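Local coordinates for protein serine racemase (Enterococcus faecalis, PDB 4ECL) that belongs to the alanine racemase family, as the cytoplasmic part of the serine racemase VanTG, and pairs a TIM-type barrel domain with a mostly beta domain, at residues 11-20 and 49-58; 222-231 and 347-358. All coordinates share one frame; numbering follows the deposited sequence.

Interaction 1 of 2, residues 11-20 and 49-58; sequences INLNNLEHNV and VTTYLEQIGV
Ile11 meets Val49 loosely, CG2 to CG2, where strand 7-11 runs into helix 13-25. That helix packs against helix 46-55 of the TIM-type barrel domain; the axes of 13-20 and 49-55 cross at -51° and come within 10.7 Å. Asn12 is the N-cap, its OD1 accepting from Asn15 N. Leu13 lies over one face of the Tyr52 ring, a CH-pi contact with CD1 3.9 Å from the ring centroid. Ile56 CG2 sits on the opposite face, so the ring is held between two aliphatic groups. With chi1 at -172°, Tyr52 turns its CG opposite the backbone N, and the ring reaches across to helix 13-25. Leu16 crosses Leu53 at about a right angle, and its CD2 also touches the Tyr52 ring obliquely. Glu17 extends past the ring edge, its carboxylate nearly perpendicular to the ring. Its OE1 accepts a weak hydrogen bond from Tyr52 OH, at 3.1 Å. Val20 and Ile56 meet tip to tip. Leu53 and Val58 also touch Ala35 of strand 32-36, which places this layer on the barrel wall. Gly57 ends helix 46-55 in a Schellman motif, and just beyond it Val58 CG2 rests 4.1 Å from Val20 CG1.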
loop_
_atom_site.group_PDB
_atom_site.type_symbol
_atom_site.label_atom_id
_atom_site.label_comp_id
_atom_site.label_asym_id
_atom_site.label_seq_id
_atom_site.Cartn_x
_atom_site.Cartn_y
_atom_site.Cartn_z
ATOM N N ILE A 11 -1.585 12.427 -13.267
ATOM C CA ILE A 11 -2.441 13.341 -12.510
ATOM C C ILE A 11 -2.934 14.467 -13.417
ATOM O O ILE A 11 -2.140 15.303 -13.868
ATOM C CB ILE A 11 -1.673 13.953 -11.324
ATOM C CG1 ILE A 11 -1.146 12.854 -10.408
ATOM C CG2 ILE A 11 -2.567 14.885 -10.528
ATOM C CD1 ILE A 11 -2.235 11.955 -9.862
ATOM N N ASN A 12 -4.236 14.478 -13.701
ATOM C CA ASN A 12 -4.793 15.486 -14.600
ATOM C C ASN A 12 -5.057 16.784 -13.833
ATOM O O ASN A 12 -6.119 16.956 -13.212
ATOM C CB ASN A 12 -6.069 14.981 -15.282
ATOM C CG ASN A 12 -6.561 15.931 -16.391
ATOM O OD1 ASN A 12 -6.335 17.138 -16.331
ATOM N ND2 ASN A 12 -7.217 15.378 -17.410
ATOM N N LEU A 13 -4.086 17.692 -13.875
ATOM C CA LEU A 13 -4.172 18.937 -13.115
ATOM C C LEU A 13 -5.308 19.845 -13.599
ATOM O O LEU A 13 -5.905 20.579 -12.818
ATOM C CB LEU A 13 -2.832 19.675 -13.141
ATOM C CG LEU A 13 -1.747 19.016 -12.295
ATOM C CD1 LEU A 13 -0.540 19.929 -12.207
ATOM C CD2 LEU A 13 -2.250 18.641 -10.897
ATOM N N ASN A 14 -5.604 19.793 -14.889
ATOM C CA ASN A 14 -6.728 20.536 -15.415
ATOM C C ASN A 14 -8.023 20.059 -14.796
ATOM O O ASN A 14 -8.869 20.863 -14.438
ATOM C CB ASN A 14 -6.799 20.419 -16.937
ATOM C CG ASN A 14 -6.034 21.516 -17.629
ATOM O OD1 ASN A 14 -6.587 22.577 -17.929
ATOM N ND2 ASN A 14 -4.751 21.281 -17.868
ATOM N N ASN A 15 -8.167 18.747 -14.664
ATOM C CA ASN A 15 -9.360 18.184 -14.065
ATOM C C ASN A 15 -9.473 18.556 -12.587
ATOM O O ASN A 15 -10.571 18.801 -12.085
ATOM C CB ASN A 15 -9.365 16.670 -14.228
ATOM C CG ASN A 15 -10.056 16.227 -15.490
ATOM O OD1 ASN A 15 -10.480 17.053 -16.307
ATOM N ND2 ASN A 15 -10.181 14.911 -15.662
ATOM N N LEU A 16 -8.332 18.601 -11.902
ATOM C CA LEU A 16 -8.285 18.966 -10.487
ATOM C C LEU A 16 -8.741 20.407 -10.275
ATOM O O LEU A 16 -9.493 20.698 -9.345
ATOM C CB LEU A 16 -6.870 18.792 -9.932
ATOM C CG LEU A 16 -6.606 19.199 -8.475
ATOM C CD1 LEU A 16 -7.363 18.322 -7.493
ATOM C CD2 LEU A 16 -5.113 19.142 -8.183
ATOM N N GLU A 17 -8.259 21.297 -11.139
ATOM C CA GLU A 17 -8.623 22.706 -11.117
ATOM C C GLU A 17 -10.110 22.875 -11.404
ATOM O O GLU A 17 -10.774 23.727 -10.814
ATOM C CB GLU A 17 -7.801 23.461 -12.163
ATOM C CG GLU A 17 -7.952 24.974 -12.151
ATOM C CD GLU A 17 -7.120 25.622 -13.242
ATOM O OE1 GLU A 17 -6.685 24.890 -14.153
ATOM O OE2 GLU A 17 -6.885 26.845 -13.187
ATOM N N HIS A 18 -10.630 22.078 -12.334
ATOM C CA HIS A 18 -12.060 22.110 -12.621
ATOM C C HIS A 18 -12.835 21.733 -11.374
ATOM O O HIS A 18 -13.843 22.361 -11.044
ATOM C CB HIS A 18 -12.429 21.161 -13.766
ATOM C CG HIS A 18 -13.903 20.917 -13.890
ATOM N ND1 HIS A 18 -14.721 21.686 -14.693
ATOM C CD2 HIS A 18 -14.709 19.998 -13.303
ATOM C CE1 HIS A 18 -15.965 21.251 -14.595
ATOM N NE2 HIS A 18 -15.986 20.226 -13.764
ATOM N N ASN A 19 -12.366 20.707 -10.674
ATOM C CA ASN A 19 -13.039 20.281 -9.447
ATOM C C ASN A 19 -13.054 21.358 -8.373
ATOM O O ASN A 19 -14.092 21.601 -7.748
ATOM C CB ASN A 19 -12.426 18.980 -8.909
ATOM C CG ASN A 19 -12.632 17.821 -9.861
ATOM O OD1 ASN A 19 -13.510 17.873 -10.730
ATOM N ND2 ASN A 19 -11.827 16.767 -9.709
ATOM N N VAL A 20 -11.909 22.004 -8.163
ATOM C CA VAL A 20 -11.806 23.077 -7.176
ATOM C C VAL A 20 -12.819 24.184 -7.452
ATOM O O VAL A 20 -13.517 24.651 -6.542
ATOM C CB VAL A 20 -10.385 23.658 -7.119
ATOM C CG1 VAL A 20 -10.385 25.015 -6.447
ATOM C CG2 VAL A 20 -9.447 22.697 -6.379
ATOM N N VAL A 49 0.037 17.426 -5.895
ATOM C CA VAL A 49 -1.300 17.965 -5.734
ATOM C C VAL A 49 -1.339 19.259 -4.928
ATOM O O VAL A 49 -1.926 20.254 -5.362
ATOM C CB VAL A 49 -2.245 16.927 -5.127
ATOM C CG1 VAL A 49 -3.532 17.591 -4.630
ATOM C CG2 VAL A 49 -2.543 15.860 -6.146
ATOM N N THR A 50 -0.699 19.254 -3.766
ATOM C CA THR A 50 -0.787 20.383 -2.848
ATOM C C THR A 50 -0.125 21.654 -3.382
ATOM O O THR A 50 -0.674 22.750 -3.233
ATOM C CB THR A 50 -0.245 20.033 -1.440
ATOM O OG1 THR A 50 -0.777 18.771 -1.013
ATOM C CG2 THR A 50 -0.662 21.085 -0.440
ATOM N N THR A 51 1.039 21.529 -4.012
ATOM C CA THR A 51 1.667 22.714 -4.600
ATOM C C THR A 51 0.759 23.332 -5.677
ATOM O O THR A 51 0.615 24.559 -5.761
ATOM C CB THR A 51 3.057 22.407 -5.184
ATOM O OG1 THR A 51 2.939 21.362 -6.149
ATOM C CG2 THR A 51 4.013 21.960 -4.085
ATOM N N TYR A 52 0.126 22.480 -6.483
ATOM C CA TYR A 52 -0.778 22.972 -7.517
ATOM C C TYR A 52 -2.038 23.608 -6.904
ATOM O O TYR A 52 -2.500 24.659 -7.360
ATOM C CB TYR A 52 -1.156 21.860 -8.512
ATOM C CG TYR A 52 -1.934 22.369 -9.710
ATOM C CD1 TYR A 52 -1.286 23.022 -10.751
ATOM C CD2 TYR A 52 -3.319 22.214 -9.793
ATOM C CE1 TYR A 52 -1.985 23.496 -11.841
ATOM C CE2 TYR A 52 -4.029 22.689 -10.889
ATOM C CZ TYR A 52 -3.353 23.328 -11.907
ATOM O OH TYR A 52 -4.033 23.805 -13.003
ATOM N N LEU A 53 -2.584 22.973 -5.870
ATOM C CA LEU A 53 -3.753 23.517 -5.184
ATOM C C LEU A 53 -3.483 24.909 -4.640
ATOM O O LEU A 53 -4.306 25.817 -4.798
ATOM C CB LEU A 53 -4.200 22.599 -4.054
ATOM C CG LEU A 53 -4.824 21.285 -4.521
ATOM C CD1 LEU A 53 -5.248 20.423 -3.326
ATOM C CD2 LEU A 53 -5.987 21.557 -5.474
ATOM N N GLU A 54 -2.336 25.076 -3.988
ATOM C CA GLU A 54 -1.949 26.395 -3.500
ATOM C C GLU A 54 -1.739 27.364 -4.665
ATOM O O GLU A 54 -2.049 28.554 -4.563
ATOM C CB GLU A 54 -0.696 26.317 -2.629
ATOM C CG GLU A 54 -0.333 27.640 -1.976
ATOM C CD GLU A 54 0.629 27.473 -0.804
ATOM O OE1 GLU A 54 0.163 27.445 0.355
ATOM O OE2 GLU A 54 1.849 27.383 -1.038
ATOM N N GLN A 55 -1.221 26.857 -5.777
ATOM C CA GLN A 55 -1.001 27.713 -6.932
ATOM C C GLN A 55 -2.326 28.281 -7.428
ATOM O O GLN A 55 -2.421 29.466 -7.757
ATOM C CB GLN A 55 -0.293 26.951 -8.052
ATOM C CG GLN A 55 0.012 27.800 -9.286
ATOM C CD GLN A 55 0.551 26.971 -10.436
ATOM O OE1 GLN A 55 1.474 26.175 -10.263
ATOM N NE2 GLN A 55 -0.033 27.143 -11.615
ATOM N N ILE A 56 -3.357 27.444 -7.457
ATOM C CA ILE A 56 -4.636 27.893 -7.982
ATOM C C ILE A 56 -5.521 28.597 -6.955
ATOM O O ILE A 56 -6.653 28.968 -7.263
ATOM C CB ILE A 56 -5.404 26.765 -8.693
ATOM C CG1 ILE A 56 -5.742 25.636 -7.731
ATOM C CG2 ILE A 56 -4.578 26.236 -9.856
ATOM C CD1 ILE A 56 -6.768 24.672 -8.295
ATOM N N GLY A 57 -4.999 28.790 -5.744
ATOM C CA GLY A 57 -5.661 29.646 -4.773
ATOM C C GLY A 57 -6.305 28.969 -3.579
ATOM O O GLY A 57 -6.895 29.650 -2.743
ATOM N N VAL A 58 -6.225 27.644 -3.489
ATOM C CA VAL A 58 -6.655 26.964 -2.269
ATOM C C VAL A 58 -5.743 27.441 -1.147
ATOM O O VAL A 58 -4.522 27.456 -1.303
ATOM C CB VAL A 58 -6.558 25.434 -2.402
ATOM C CG1 VAL A 58 -6.840 24.753 -1.066
ATOM C CG2 VAL A 58 -7.500 24.928 -3.496
#

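Interaction 2 of 2, residues 222-231 and 347-358; sequences VALYGVLSST and PMVAESAESITN. With SO4 (sulfate ion), chain G.
Val227 lays CG2 against Thr357 CG2 at 3.5 Å, tighter than usual for two carbons. Its other methyl, CG1, faces Pro347 CD more loosely. Thr357 CG2 is anti to the backbone N, and OG1 is turned instead to the Leu228 and Ser229 carbonyls. OG1 is buried here and has no hydrogen-bond partner in the model. Thr357 N gives a straight but weak bond to Ser229 O, at 3.3 Å. The contact joins the two domains of the alanine racemase fold: 222-231 leaves the barrel after strand 217-220, whereas residues 347-358 come from helices of the C-terminal domain. Asn358 ND2 donates to Ser229 OG at 2.7 Å, with the oxygen close to the amide plane. The Asn358 side chain crosses that of Val222 at about a right angle, with Val222 CG1 3.4 Å from Asn358 OD1. One water donates to Asn358 OD1 and accepts from Ser229 OG. Val222 N donates to sulfate O3, and Ser204, Gly221 and Tyr42 also bind the anion. Asn358 also packs on Tyr284 of the second subunit. Residues 229-231 are poorly ordered. There Thr231 CG2 packs on Pro347 CB at 3.6 Å, and Thr231 OG1 lies at the same distance from Glu351 OE1.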
loop_
_atom_site.group_PDB
_atom_site.type_symbol
_atom_site.label_atom_id
_atom_site.label_comp_id
_atom_site.label_asym_id
_atom_site.label_seq_id
_atom_site.Cartn_x
_atom_site.Cartn_y
_atom_site.Cartn_z
ATOM N N VAL A 222 -12.607 12.926 -1.384
ATOM C CA VAL A 222 -12.852 12.227 -2.646
ATOM C C VAL A 222 -13.419 13.119 -3.754
ATOM O O VAL A 222 -13.044 12.961 -4.913
ATOM C CB VAL A 222 -13.759 10.982 -2.475
ATOM C CG1 VAL A 222 -13.053 9.917 -1.664
ATOM C CG2 VAL A 222 -15.113 11.366 -1.836
ATOM N N ALA A 223 -14.305 14.054 -3.406
ATOM C CA ALA A 223 -14.905 14.924 -4.415
ATOM C C ALA A 223 -13.836 15.745 -5.117
ATOM O O ALA A 223 -13.908 15.975 -6.328
ATOM C CB ALA A 223 -15.976 15.849 -3.795
ATOM N N LEU A 224 -12.842 16.193 -4.358
ATOM C CA LEU A 224 -11.769 16.990 -4.932
ATOM C C LEU A 224 -11.038 16.199 -6.024
ATOM O O LEU A 224 -10.558 16.765 -7.013
ATOM C CB LEU A 224 -10.797 17.397 -3.834
ATOM C CG LEU A 224 -9.584 18.231 -4.230
ATOM C CD1 LEU A 224 -10.008 19.619 -4.592
ATOM C CD2 LEU A 224 -8.540 18.253 -3.116
ATOM N N TYR A 225 -10.986 14.885 -5.853
ATOM C CA TYR A 225 -10.255 14.024 -6.781
ATOM C C TYR A 225 -11.152 13.468 -7.888
ATOM O O TYR A 225 -10.716 12.691 -8.740
ATOM C CB TYR A 225 -9.536 12.912 -6.005
ATOM C CG TYR A 225 -8.616 13.474 -4.942
ATOM C CD1 TYR A 225 -7.486 14.204 -5.296
ATOM C CD2 TYR A 225 -8.886 13.302 -3.593
ATOM C CE1 TYR A 225 -6.639 14.735 -4.338
ATOM C CE2 TYR A 225 -8.043 13.829 -2.621
ATOM C CZ TYR A 225 -6.922 14.544 -3.004
ATOM O OH TYR A 225 -6.081 15.084 -2.051
ATOM N N GLY A 226 -12.413 13.875 -7.870
ATOM C CA GLY A 226 -13.311 13.615 -8.983
ATOM C C GLY A 226 -13.816 12.192 -9.007
ATOM O O GLY A 226 -14.229 11.671 -10.046
ATOM N N VAL A 227 -13.774 11.553 -7.850
ATOM C CA VAL A 227 -14.270 10.201 -7.717
ATOM C C VAL A 227 -15.271 10.187 -6.573
ATOM O O VAL A 227 -15.095 10.902 -5.582
ATOM C CB VAL A 227 -13.113 9.250 -7.418
ATOM C CG1 VAL A 227 -12.243 9.098 -8.646
ATOM C CG2 VAL A 227 -12.273 9.798 -6.277
ATOM N N LEU A 228 -16.334 9.405 -6.698
ATOM C CA LEU A 228 -17.210 9.219 -5.552
ATOM C C LEU A 228 -17.057 7.816 -4.962
ATOM O O LEU A 228 -17.093 6.826 -5.691
ATOM C CB LEU A 228 -18.665 9.555 -5.890
ATOM C CG LEU A 228 -18.912 11.047 -6.142
ATOM C CD1 LEU A 228 -20.402 11.354 -6.057
ATOM C CD2 LEU A 228 -18.119 11.932 -5.173
ATOM N N SER A 229 -16.883 7.762 -3.641
ATOM C CA SER A 229 -16.542 6.544 -2.882
ATOM C C SER A 229 -17.160 5.234 -3.394
ATOM O O SER A 229 -16.575 4.153 -3.231
ATOM C CB SER A 229 -16.872 6.733 -1.390
ATOM O OG SER A 229 -16.077 7.753 -0.803
ATOM N N SER A 230 -18.340 5.349 -4.002
ATOM C CA SER A 230 -18.999 4.230 -4.660
ATOM C C SER A 230 -19.749 4.705 -5.899
ATOM O O SER A 230 -19.630 5.864 -6.308
ATOM C CB SER A 230 -19.969 3.530 -3.703
ATOM O OG SER A 230 -19.273 2.912 -2.633
ATOM N N THR A 231 -20.528 3.799 -6.480
ATOM C CA THR A 231 -21.333 4.091 -7.661
ATOM C C THR A 231 -22.637 3.295 -7.591
ATOM O O THR A 231 -22.608 2.099 -7.305
ATOM C CB THR A 231 -20.569 3.725 -8.965
ATOM O OG1 THR A 231 -19.797 2.530 -8.768
ATOM C CG2 THR A 231 -19.639 4.858 -9.384
ATOM N N PRO A 347 -13.895 4.228 -9.243
ATOM C CA PRO A 347 -14.961 3.507 -8.535
ATOM C C PRO A 347 -15.280 2.111 -9.086
ATOM O O PRO A 347 -15.554 1.217 -8.281
ATOM C CB PRO A 347 -16.172 4.440 -8.670
ATOM C CG PRO A 347 -15.577 5.791 -8.776
ATOM C CD PRO A 347 -14.289 5.617 -9.550
HETATM N N MSE A 348 -15.231 1.923 -10.404
HETATM C CA MSE A 348 -15.479 0.611 -10.994
HETATM C C MSE A 348 -14.440 -0.413 -10.509
HETATM O O MSE A 348 -14.761 -1.576 -10.212
HETATM C CB MSE A 348 -15.439 0.697 -12.539
HETATM C CG MSE A 348 -16.633 1.417 -13.173
HETATM SE SE MSE A 348 -16.285 2.017 -15.023
HETATM C CE MSE A 348 -16.279 0.285 -15.924
ATOM N N VAL A 349 -13.187 0.022 -10.442
ATOM C CA VAL A 349 -12.111 -0.863 -10.047
ATOM C C VAL A 349 -12.270 -1.199 -8.569
ATOM O O VAL A 349 -12.053 -2.336 -8.167
ATOM C CB VAL A 349 -10.716 -0.252 -10.352
ATOM C CG1 VAL A 349 -9.592 -1.092 -9.751
ATOM C CG2 VAL A 349 -10.513 -0.127 -11.861
ATOM N N ALA A 350 -12.685 -0.208 -7.776
ATOM C CA ALA A 350 -12.842 -0.400 -6.350
ATOM C C ALA A 350 -14.001 -1.360 -6.100
ATOM O O ALA A 350 -13.926 -2.218 -5.228
ATOM C CB ALA A 350 -13.061 0.928 -5.655
ATOM N N GLU A 351 -15.069 -1.237 -6.881
ATOM C CA GLU A 351 -16.172 -2.177 -6.746
ATOM C C GLU A 351 -15.709 -3.603 -7.077
ATOM O O GLU A 351 -16.059 -4.551 -6.379
ATOM C CB GLU A 351 -17.352 -1.757 -7.615
ATOM C CG GLU A 351 -18.573 -2.649 -7.488
ATOM C CD GLU A 351 -19.788 -2.090 -8.224
ATOM O OE1 GLU A 351 -20.161 -0.920 -7.963
ATOM O OE2 GLU A 351 -20.370 -2.818 -9.064
ATOM N N SER A 352 -14.898 -3.743 -8.127
ATOM C CA SER A 352 -14.384 -5.046 -8.542
ATOM C C SER A 352 -13.485 -5.640 -7.482
ATOM O O SER A 352 -13.398 -6.859 -7.356
ATOM C CB SER A 352 -13.581 -4.933 -9.846
ATOM O OG SER A 352 -14.396 -4.585 -10.945
ATOM N N ALA A 353 -12.799 -4.774 -6.739
ATOM C CA ALA A 353 -11.869 -5.210 -5.703
ATOM C C ALA A 353 -12.585 -5.401 -4.372
ATOM O O ALA A 353 -11.940 -5.654 -3.349
ATOM C CB ALA A 353 -10.734 -4.210 -5.550
ATOM N N GLU A 354 -13.913 -5.280 -4.402
ATOM C CA GLU A 354 -14.744 -5.348 -3.199
ATOM C C GLU A 354 -14.256 -4.373 -2.134
ATOM O O GLU A 354 -14.143 -4.703 -0.955
ATOM C CB GLU A 354 -14.816 -6.777 -2.662
ATOM C CG GLU A 354 -15.668 -7.681 -3.530
ATOM C CD GLU A 354 -15.946 -9.017 -2.884
ATOM O OE1 GLU A 354 -15.064 -9.522 -2.153
ATOM O OE2 GLU A 354 -17.054 -9.558 -3.100
ATOM N N SER A 355 -13.980 -3.155 -2.576
ATOM C CA SER A 355 -13.382 -2.145 -1.728
ATOM C C SER A 355 -14.121 -0.831 -1.950
ATOM O O SER A 355 -15.256 -0.815 -2.422
ATOM C CB SER A 355 -11.896 -2.017 -2.079
ATOM O OG SER A 355 -11.281 -0.913 -1.442
ATOM N N ILE A 356 -13.484 0.271 -1.594
ATOM C CA ILE A 356 -14.046 1.576 -1.855
ATOM C C ILE A 356 -12.941 2.446 -2.387
ATOM O O ILE A 356 -11.767 2.194 -2.134
ATOM C CB ILE A 356 -14.604 2.252 -0.580
ATOM C CG1 ILE A 356 -13.549 2.261 0.524
ATOM C CG2 ILE A 356 -15.888 1.583 -0.115
ATOM C CD1 ILE A 356 -13.828 3.292 1.594
ATOM N N THR A 357 -13.334 3.488 -3.100
ATOM C CA THR A 357 -12.395 4.367 -3.772
ATOM C C THR A 357 -11.309 4.875 -2.846
ATOM O O THR A 357 -10.141 4.911 -3.218
ATOM C CB THR A 357 -13.144 5.569 -4.366
ATOM O OG1 THR A 357 -13.863 5.140 -5.529
ATOM C CG2 THR A 357 -12.168 6.656 -4.758
ATOM N N ASN A 358 -11.707 5.250 -1.629
ATOM C CA ASN A 358 -10.801 5.854 -0.661
ATOM C C ASN A 358 -9.631 4.912 -0.407
ATOM O O ASN A 358 -8.479 5.334 -0.332
ATOM C CB ASN A 358 -11.528 6.160 0.674
ATOM C CG ASN A 358 -12.743 7.077 0.505
ATOM O OD1 ASN A 358 -12.882 8.082 1.219
ATOM N ND2 ASN A 358 -13.634 6.730 -0.428
HETATM S S SO4 G . -14.057 12.627 2.174
HETATM O O1 SO4 G . -13.457 12.791 3.503
HETATM O O2 SO4 G . -14.328 13.946 1.603
HETATM O O3 SO4 G . -13.105 11.900 1.337
HETATM O O4 SO4 G . -15.285 11.848 2.286
HETATM O O HOH W 1 -15.598 9.486 1.686
#

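From the N terminus, strand 7-11 of the mixed sheet leads into helix 13-25. Interaction 1 then closes a short loop of 28 residues, which holds strand 32-36 of the barrel. The chain runs on through the parallel barrel strands to 217-220. Interaction 2 opens just after them and closes 115 residues later, once the chain has passed through most of the mixed sheet. The two loops follow one another in series, neither nesting nor crossing. Their centres lie 20 Å apart, yet they touch: Asn19 ND2 probably donates to Leu224 O, and Val20 packs on Leu224. Helix 13-25 thus links helix 46-55 to the connection between the domains.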